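Protein OS-9 homolog (Saccharomyces cerevisiae, PDB 2YMA) is a lectin of endoplasmic reticulum quality control that helps deliver misfolded lumenal glycoproteins to the HRD1 ubiquitin ligase complex and forms a homodimer. Local coordinates at residues S21-L26 against G59-K64; N63-L68 against L102-L107. One frame throughout, in Å; residues are numbered along the deposited sequence.

Contact 1. Residues S21-L26 against G59-K64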
loop_
_atom_site.group_PDB
_atom_site.type_symbol
_atom_site.label_atom_id
_atom_site.label_comp_id
_atom_site.label_asym_id
_atom_site.label_seq_id
_atom_site.Cartn_x
_atom_site.Cartn_y
_atom_site.Cartn_z
ATOM N N SER A 21 0.917 -19.249 15.475
ATOM C CA SER A 21 2.260 -19.256 14.899
ATOM C C SER A 21 3.165 -18.168 15.491
ATOM O O SER A 21 4.022 -17.641 14.796
ATOM C CB SER A 21 2.195 -19.111 13.373
ATOM O OG SER A 21 1.571 -20.230 12.766
ATOM N N GLY A 22 2.970 -17.840 16.768
ATOM C CA GLY A 22 3.727 -16.776 17.415
ATOM C C GLY A 22 3.434 -15.371 16.901
ATOM O O GLY A 22 4.268 -14.472 17.035
ATOM N N ILE A 23 2.253 -15.173 16.318
ATOM C CA ILE A 23 1.886 -13.872 15.755
ATOM C C ILE A 23 0.638 -13.319 16.433
ATOM O O ILE A 23 -0.333 -14.045 16.660
ATOM C CB ILE A 23 1.656 -13.972 14.226
ATOM C CG1 ILE A 23 2.896 -14.551 13.547
ATOM C CG2 ILE A 23 1.303 -12.621 13.637
ATOM C CD1 ILE A 23 2.730 -14.805 12.061
ATOM N N TYR A 24 0.660 -12.033 16.759
ATOM C CA TYR A 24 -0.492 -11.399 17.394
ATOM C C TYR A 24 -1.032 -10.209 16.627
ATOM O O TYR A 24 -0.270 -9.366 16.144
ATOM C CB TYR A 24 -0.133 -10.927 18.794
ATOM C CG TYR A 24 0.026 -12.045 19.774
ATOM C CD1 TYR A 24 1.252 -12.705 19.909
ATOM C CD2 TYR A 24 -1.049 -12.455 20.572
ATOM C CE1 TYR A 24 1.412 -13.760 20.818
ATOM C CE2 TYR A 24 -0.907 -13.497 21.483
ATOM C CZ TYR A 24 0.329 -14.144 21.606
ATOM O OH TYR A 24 0.475 -15.172 22.516
ATOM N N PHE A 25 -2.354 -10.137 16.542
ATOM C CA PHE A 25 -3.019 -8.943 16.038
ATOM C C PHE A 25 -3.075 -7.921 17.180
ATOM O O PHE A 25 -3.620 -8.198 18.257
ATOM C CB PHE A 25 -4.436 -9.299 15.546
ATOM C CG PHE A 25 -5.129 -8.194 14.785
ATOM C CD1 PHE A 25 -4.970 -8.072 13.410
ATOM C CD2 PHE A 25 -5.954 -7.293 15.441
ATOM C CE1 PHE A 25 -5.617 -7.060 12.697
ATOM C CE2 PHE A 25 -6.606 -6.286 14.740
ATOM C CZ PHE A 25 -6.438 -6.169 13.369
ATOM N N LEU A 26 -2.510 -6.744 16.955
ATOM C CA LEU A 26 -2.566 -5.679 17.957
ATOM C C LEU A 26 -3.628 -4.669 17.580
ATOM O O LEU A 26 -3.481 -3.914 16.608
ATOM C CB LEU A 26 -1.213 -4.970 18.082
ATOM C CG LEU A 26 -0.120 -5.883 18.629
ATOM C CD1 LEU A 26 1.193 -5.138 18.858
ATOM C CD2 LEU A 26 -0.619 -6.486 19.913
ATOM N N GLY A 59 0.890 -16.693 6.499
ATOM C CA GLY A 59 -0.284 -17.171 5.789
ATOM C C GLY A 59 -1.363 -17.650 6.753
ATOM O O GLY A 59 -2.530 -17.275 6.620
ATOM N N ASN A 60 -0.977 -18.477 7.727
ATOM C CA ASN A 60 -1.925 -19.013 8.703
ATOM C C ASN A 60 -2.532 -17.924 9.574
ATOM O O ASN A 60 -3.745 -17.916 9.830
ATOM C CB ASN A 60 -1.252 -20.049 9.617
ATOM C CG ASN A 60 -0.743 -21.253 8.867
ATOM O OD1 ASN A 60 -1.283 -21.625 7.825
ATOM N ND2 ASN A 60 0.312 -21.872 9.390
ATOM N N ALA A 61 -1.684 -17.016 10.049
ATOM C CA ALA A 61 -2.152 -15.923 10.895
ATOM C C ALA A 61 -3.157 -15.022 10.158
ATOM O O ALA A 61 -4.147 -14.561 10.755
ATOM C CB ALA A 61 -0.971 -15.108 11.412
ATOM N N ILE A 62 -2.899 -14.777 8.868
ATOM C CA ILE A 62 -3.766 -13.932 8.042
ATOM C C ILE A 62 -5.128 -14.583 7.889
ATOM O O ILE A 62 -6.164 -13.935 8.084
ATOM C CB ILE A 62 -3.155 -13.635 6.641
ATOM C CG1 ILE A 62 -1.920 -12.737 6.768
ATOM C CG2 ILE A 62 -4.167 -12.977 5.728
ATOM C CD1 ILE A 62 -2.141 -11.528 7.634
ATOM N N ASN A 63 -5.133 -15.871 7.559
ATOM C CA ASN A 63 -6.389 -16.615 7.469
ATOM C C ASN A 63 -7.197 -16.554 8.752
ATOM O O ASN A 63 -8.414 -16.402 8.715
ATOM C CB ASN A 63 -6.148 -18.064 7.068
ATOM C CG ASN A 63 -5.888 -18.209 5.585
ATOM O OD1 ASN A 63 -6.502 -17.523 4.769
ATOM N ND2 ASN A 63 -4.969 -19.088 5.228
ATOM N N LYS A 64 -6.515 -16.659 9.885
ATOM C CA LYS A 64 -7.184 -16.572 11.178
ATOM C C LYS A 64 -7.757 -15.168 11.390
ATOM O O LYS A 64 -8.902 -15.005 11.825
ATOM C CB LYS A 64 -6.219 -16.942 12.324
ATOM C CG LYS A 64 -6.869 -16.935 13.706
ATOM C CD LYS A 64 -6.955 -18.336 14.294
ATOM C CE LYS A 64 -6.795 -18.280 15.810
ATOM N NZ LYS A 64 -6.637 -19.630 16.421
#
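Ile23 and Ala61 meet where the start of a strand passes the side of a helix. The methyl CB of Ala61 lies in front of the Ile23 side chain and touches three of its carbons. The nearest is the end of the longer branch, with Ile23 CD1 at 3.8 Å from Ala61 CB. The branch point Ile23 CB and the short branch Ile23 CG2 each lie 4.0 Å from the same methyl. The torsions help to place the three carbons. CG1 stands beside the backbone N, anti to the carbonyl carbon (chi1 -56°), and CG2 takes the place anti to N. The longer branch is then extended (chi2 175°), which carries CD1 alongside the methyl. With only a methyl on the helix side the backbones come close here: the CA atoms of Ile23 and Ala61 are 6.6 Å apart.

The fold is a mixed beta-sheet with one helix, 52-67, packed on it, in the dimerization domain of the protein. Strand 23-28 pairs antiparallel with 14-20 and with 36-39. Ser21 and Gly22 form the two-residue turn of a beta-hairpin between 14-20 and 23-28, and their positive phi fits such a tight turn. Leu19 also touches Ala61, and Phe58, one turn earlier in the helix, touches Ile23. This part of the contact is buried and wholly apolar.

Polar groups approach at the edge. The side chain of Ser21 leaves the turn toward the helix. Asn60, just before Ala61, has CG beside its backbone N (chi1 -62°). Ser21 OG and Asn60 ND2 are the nearest atoms of this pair, 4.0 Å apart, too far for a hydrogen bond. Asn60 is exposed and Ser21 partly so. Ser21 also touches Lys57 of the same helix.

Contact 2. Residues N63-L68 against L102-L107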
loop_
_atom_site.group_PDB
_atom_site.type_symbol
_atom_site.label_atom_id
_atom_site.label_comp_id
_atom_site.label_asym_id
_atom_site.label_seq_id
_atom_site.Cartn_x
_atom_site.Cartn_y
_atom_site.Cartn_z
ATOM N N ASN A 63 -5.133 -15.871 7.559
ATOM C CA ASN A 63 -6.389 -16.615 7.469
ATOM C C ASN A 63 -7.197 -16.554 8.752
ATOM O O ASN A 63 -8.414 -16.402 8.715
ATOM C CB ASN A 63 -6.148 -18.064 7.068
ATOM C CG ASN A 63 -5.888 -18.209 5.585
ATOM O OD1 ASN A 63 -6.502 -17.523 4.769
ATOM N ND2 ASN A 63 -4.969 -19.088 5.228
ATOM N N LYS A 64 -6.515 -16.659 9.885
ATOM C CA LYS A 64 -7.184 -16.572 11.178
ATOM C C LYS A 64 -7.757 -15.168 11.390
ATOM O O LYS A 64 -8.902 -15.005 11.825
ATOM C CB LYS A 64 -6.219 -16.942 12.324
ATOM C CG LYS A 64 -6.869 -16.935 13.706
ATOM C CD LYS A 64 -6.955 -18.336 14.294
ATOM C CE LYS A 64 -6.795 -18.280 15.810
ATOM N NZ LYS A 64 -6.637 -19.630 16.421
ATOM N N MET A 65 -6.939 -14.162 11.096
ATOM C CA MET A 65 -7.356 -12.768 11.190
ATOM C C MET A 65 -8.645 -12.560 10.407
ATOM O O MET A 65 -9.590 -11.930 10.895
ATOM C CB MET A 65 -6.266 -11.864 10.632
ATOM C CG MET A 65 -6.586 -10.385 10.668
ATOM S SD MET A 65 -5.249 -9.412 9.899
ATOM C CE MET A 65 -5.572 -9.749 8.170
ATOM N N LEU A 66 -8.678 -13.097 9.191
ATOM C CA LEU A 66 -9.863 -13.012 8.339
ATOM C C LEU A 66 -11.082 -13.769 8.880
ATOM O O LEU A 66 -12.203 -13.246 8.847
ATOM C CB LEU A 66 -9.527 -13.463 6.917
ATOM C CG LEU A 66 -8.567 -12.500 6.214
ATOM C CD1 LEU A 66 -8.051 -13.067 4.895
ATOM C CD2 LEU A 66 -9.254 -11.166 6.013
ATOM N N SER A 67 -10.856 -14.986 9.379
ATOM C CA SER A 67 -11.903 -15.800 10.007
ATOM C C SER A 67 -12.543 -15.067 11.167
ATOM O O SER A 67 -13.756 -15.136 11.372
ATOM C CB SER A 67 -11.319 -17.117 10.523
ATOM O OG SER A 67 -10.760 -17.860 9.453
ATOM N N LEU A 68 -11.706 -14.375 11.929
ATOM C CA LEU A 68 -12.161 -13.622 13.082
ATOM C C LEU A 68 -12.928 -12.357 12.683
ATOM O O LEU A 68 -13.603 -11.742 13.514
ATOM C CB LEU A 68 -10.977 -13.299 14.002
ATOM C CG LEU A 68 -10.392 -14.521 14.727
ATOM C CD1 LEU A 68 -9.281 -14.136 15.681
ATOM C CD2 LEU A 68 -11.497 -15.245 15.476
ATOM N N LEU A 102 4.188 -5.459 6.498
ATOM C CA LEU A 102 3.489 -6.545 5.831
ATOM C C LEU A 102 2.529 -5.950 4.811
ATOM O O LEU A 102 1.724 -5.074 5.125
ATOM C CB LEU A 102 2.731 -7.401 6.854
ATOM C CG LEU A 102 2.153 -8.782 6.500
ATOM C CD1 LEU A 102 0.688 -8.697 6.295
ATOM C CD2 LEU A 102 2.805 -9.425 5.293
ATOM N N SER A 103 2.649 -6.412 3.578
ATOM C CA SER A 103 1.705 -6.056 2.537
ATOM C C SER A 103 0.834 -7.267 2.241
ATOM O O SER A 103 1.345 -8.334 1.892
ATOM C CB SER A 103 2.456 -5.624 1.271
ATOM O OG SER A 103 1.569 -5.427 0.182
ATOM N N LEU A 104 -0.482 -7.094 2.370
ATOM C CA LEU A 104 -1.441 -8.165 2.095
ATOM C C LEU A 104 -2.316 -7.765 0.922
ATOM O O LEU A 104 -3.059 -6.780 0.991
ATOM C CB LEU A 104 -2.329 -8.441 3.324
ATOM C CG LEU A 104 -3.537 -9.334 3.026
ATOM C CD1 LEU A 104 -3.100 -10.710 2.487
ATOM C CD2 LEU A 104 -4.423 -9.476 4.252
ATOM N N ASN A 105 -2.233 -8.534 -0.154
ATOM C CA ASN A 105 -2.939 -8.183 -1.375
ATOM C C ASN A 105 -3.963 -9.247 -1.679
ATOM O O ASN A 105 -3.654 -10.294 -2.252
ATOM C CB ASN A 105 -1.965 -7.999 -2.556
ATOM C CG ASN A 105 -2.665 -7.541 -3.845
ATOM O OD1 ASN A 105 -3.847 -7.161 -3.845
ATOM N ND2 ASN A 105 -1.925 -7.570 -4.950
ATOM N N ILE A 106 -5.192 -8.980 -1.276
ATOM C CA ILE A 106 -6.244 -9.939 -1.497
ATOM C C ILE A 106 -6.809 -9.740 -2.894
ATOM O O ILE A 106 -7.265 -8.651 -3.254
ATOM C CB ILE A 106 -7.311 -9.819 -0.434
ATOM C CG1 ILE A 106 -6.681 -10.102 0.928
ATOM C CG2 ILE A 106 -8.461 -10.761 -0.747
ATOM C CD1 ILE A 106 -7.645 -10.008 2.075
ATOM N N LEU A 107 -6.754 -10.804 -3.683
ATOM C CA LEU A 107 -7.056 -10.716 -5.097
ATOM C C LEU A 107 -8.494 -11.126 -5.363
ATOM O O LEU A 107 -9.170 -10.540 -6.209
ATOM C CB LEU A 107 -6.079 -11.597 -5.863
ATOM C CG LEU A 107 -4.637 -11.203 -5.532
ATOM C CD1 LEU A 107 -3.677 -12.330 -5.828
ATOM C CD2 LEU A 107 -4.243 -9.945 -6.279
#
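The C-terminal part of helix 52-67 stands off from strand 98-106, and the nearest CA atoms, those of Leu66 and Ile106, are 10.9 Å apart. Side chains from both segments span this distance. This is helix-on-sheet packing in the dimerization domain. Leu104 and Ile106, two residues apart on the strand, both point toward the helix. Met65 and Leu66, neighbours on the helix, point back at them.

Met65 and Leu104 reach toward each other tip to tip, and Met65 CE lies 4.1 Å from Leu104 CD2. The methionine chain is extended through its first two torsions, with CG anti to the backbone N (chi1 180°), and bends at the third (chi3 75°). The bend sets the terminal methyl against the leucine. Both residues are buried, and Trp87 and Leu19 also touch Met65.

Leu66 and Ile106 also meet tip to tip, with Leu66 CD1 4.2 Å from Ile106 CD1, and both are partly exposed. Leu79, from a loop, touches both. Asn105, between the two strand residues that face the helix, belongs to the dimer interface: its ND2 is hydrogen-bonded to OD1 of Asn105 of the second subunit.

Within the helix, Asn63 O accepts from both Ser67 N and Ser67 OG, from opposite faces of its plane. The hydroxyl bond, Ser67 OG to Asn63 O, is 2.9 Å long.

Both contacts pack helix 52-67 on the same sheet, with centres 9 Å apart, and they share Asn63 and Lys64. Each has a buried part and a more open one. In contact 1 the open edge is polar; in contact 2 it is still apolar. Contact 1 brings the backbones close at a small side chain, whereas contact 2 bridges a wider gap with larger ones reaching from both sides. The two join in the interior. Phe25 CE1 of contact 1 packs 3.7 Å from Met65 SD of contact 2. Ile62 CG2, on the helix segment of contact 1, lies 3.8 Å from Leu104 CD2 of contact 2. The strand segment of contact 2 also reaches the second subunit, which does not touch the segments of contact 1.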